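Local coordinates for Can2 (Sulfobacillus thermosulfidooxidans, PDB 7BDV), which is a CRISPR ancillary effector, a dual-specificity nuclease of type III CRISPR defence that binds cyclic tetra-adenylate, at the interface of chains A and B. Residues are numbered along the deposited sequence; one frame, centred on the assembly and turned at random. Chains: chain A/B, Can2.

The interface of chains A and B. Residues chain A 270, 272-275, 318; chain B 341, 344-345.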
# COMPACT_ATOMS: atom_id res chain seq x y z
N ASN A 270 -8.63 9.53 11.42
CA ASN A 270 -9.02 8.52 12.44
C ASN A 270 -8.65 9.11 13.81
O ASN A 270 -8.57 10.35 13.89
CB ASN A 270 -8.46 7.15 12.07
CG ASN A 270 -6.96 7.13 12.04
OD1 ASN A 270 -6.31 8.08 12.47
ND2 ASN A 270 -6.40 6.05 11.52
N SER A 272 -5.73 9.06 15.21
CA SER A 272 -4.27 9.33 15.29
C SER A 272 -3.71 10.13 14.09
O SER A 272 -2.76 10.89 14.34
CB SER A 272 -3.48 8.06 15.55
OG SER A 272 -3.87 6.98 14.72
N VAL A 273 -4.23 9.99 12.87
CA VAL A 273 -3.71 10.73 11.68
C VAL A 273 -4.84 11.49 10.97
O VAL A 273 -5.99 11.05 11.04
CB VAL A 273 -2.98 9.81 10.69
CG2 VAL A 273 -3.96 8.89 9.96
N SER A 274 -4.49 12.59 10.32
CA SER A 274 -5.33 13.31 9.34
C SER A 274 -4.58 13.41 8.01
O SER A 274 -3.35 13.58 7.99
CB SER A 274 -5.77 14.66 9.83
OG SER A 274 -4.66 15.41 10.27
N ASN A 275 -5.32 13.30 6.92
CA ASN A 275 -4.86 13.32 5.51
C ASN A 275 -5.75 14.32 4.78
O ASN A 275 -6.99 14.27 5.02
CB ASN A 275 -5.02 11.95 4.87
CG ASN A 275 -4.28 10.87 5.61
OD1 ASN A 275 -3.08 11.00 5.81
ND2 ASN A 275 -4.99 9.83 6.06
N ARG A 318 -4.39 3.07 2.80
CA ARG A 318 -4.93 3.10 4.18
C ARG A 318 -6.40 3.57 4.17
O ARG A 318 -7.22 2.98 4.91
CB ARG A 318 -4.03 3.96 5.07
CG ARG A 318 -4.05 3.63 6.56
CD ARG A 318 -3.33 2.34 6.93
NE ARG A 318 -1.97 2.25 6.37
CZ ARG A 318 -1.21 1.16 6.41
NH1 ARG A 318 -1.65 0.04 6.97
NH2 ARG A 318 0.01 1.19 5.89
N ARG B 341 1.90 8.39 12.97
CA ARG B 341 1.73 7.86 11.59
C ARG B 341 2.39 6.48 11.51
O ARG B 341 1.78 5.57 10.93
CB ARG B 341 2.26 8.84 10.54
CG ARG B 341 2.00 8.36 9.12
CD ARG B 341 2.13 9.43 8.06
NE ARG B 341 1.16 10.52 8.28
CZ ARG B 341 -0.07 10.56 7.78
NH1 ARG B 341 -0.86 11.59 8.05
NH2 ARG B 341 -0.52 9.61 6.98
N ASN B 344 0.08 4.03 13.15
CA ASN B 344 -1.06 3.88 12.21
C ASN B 344 -0.67 2.96 11.04
O ASN B 344 -1.54 2.22 10.55
CB ASN B 344 -1.52 5.24 11.68
CG ASN B 344 -2.83 5.13 10.94
OD1 ASN B 344 -3.85 4.77 11.53
ND2 ASN B 344 -2.81 5.41 9.65
N ASN B 345 0.60 2.98 10.60
CA ASN B 345 1.06 2.31 9.36
C ASN B 345 1.75 0.98 9.70
O ASN B 345 2.32 0.37 8.76
CB ASN B 345 1.99 3.22 8.56
CG ASN B 345 1.27 4.35 7.86
OD1 ASN B 345 0.09 4.59 8.09
ND2 ASN B 345 1.99 5.05 7.00
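B:Arg341 and B:Asn344, one turn apart on helix 336-344 with helical backbone torsions, face a loop of chain A, where A:Ser272 departs from the extended torsions of A:Asn270 and A:Val273 before strand 274-277 begins. The two asparagines A:Asn270 and B:Asn344 meet tip to tip: amide nitrogen ND2 of A:Asn270 donates to carbonyl OD1 of B:Asn344 at 2.9 Å. The acceptor lies in the donor's amide plane; the two amide planes are 77° apart, and ND2 stands above the carbonyl plane of B:Asn344 rather than on a lone pair. The donor amide is itself held from behind, because its OD1 accepts from the backbone N of A:Val273 at 2.8 Å and from N of A:Ser272 at 3.0 Å. CG of A:Asn270 lies between the backbone N and the carbonyl carbon (chi1 62°), which directs OD1 toward these following N-H groups, and the two bonds should fix which way ND2 points.

B:Arg341 grips one oxygen end-on with two nitrogens: its NH2 lies 3.1 Å and its NH1 3.2 Å from OD1 of A:Asn275. NH2 sits on a carbonyl lone pair, NH1 is tilted from that plane, and the shared oxygen stays near the guanidinium plane. NH1 also makes a weak bond to the backbone O of A:Ser274, at the guanidinium edge.

Between these polar anchors, CG2 of A:Val273 lies 3.7 Å from ND2 of B:Asn344, although the valine is only partly modelled, so the extent of packing is uncertain. Farther along, A:Arg318, bent at chi2 and chi3, slides past B:Asn344 in the opposite direction and sets one guanidinium face over CA of B:Asn345, offset toward the rim, while its NE remains 3.6 Å from OD1 of B:Asn345, close, but not a hydrogen bond.

The patch joins the C-terminal end of helix 336-344 to strand 274-277 and helix 306-320 of the other copy, all within the Card1-like endonuclease region; two-fold symmetry repeats it with the chains exchanged, consistent with a role in pairing the nuclease domains.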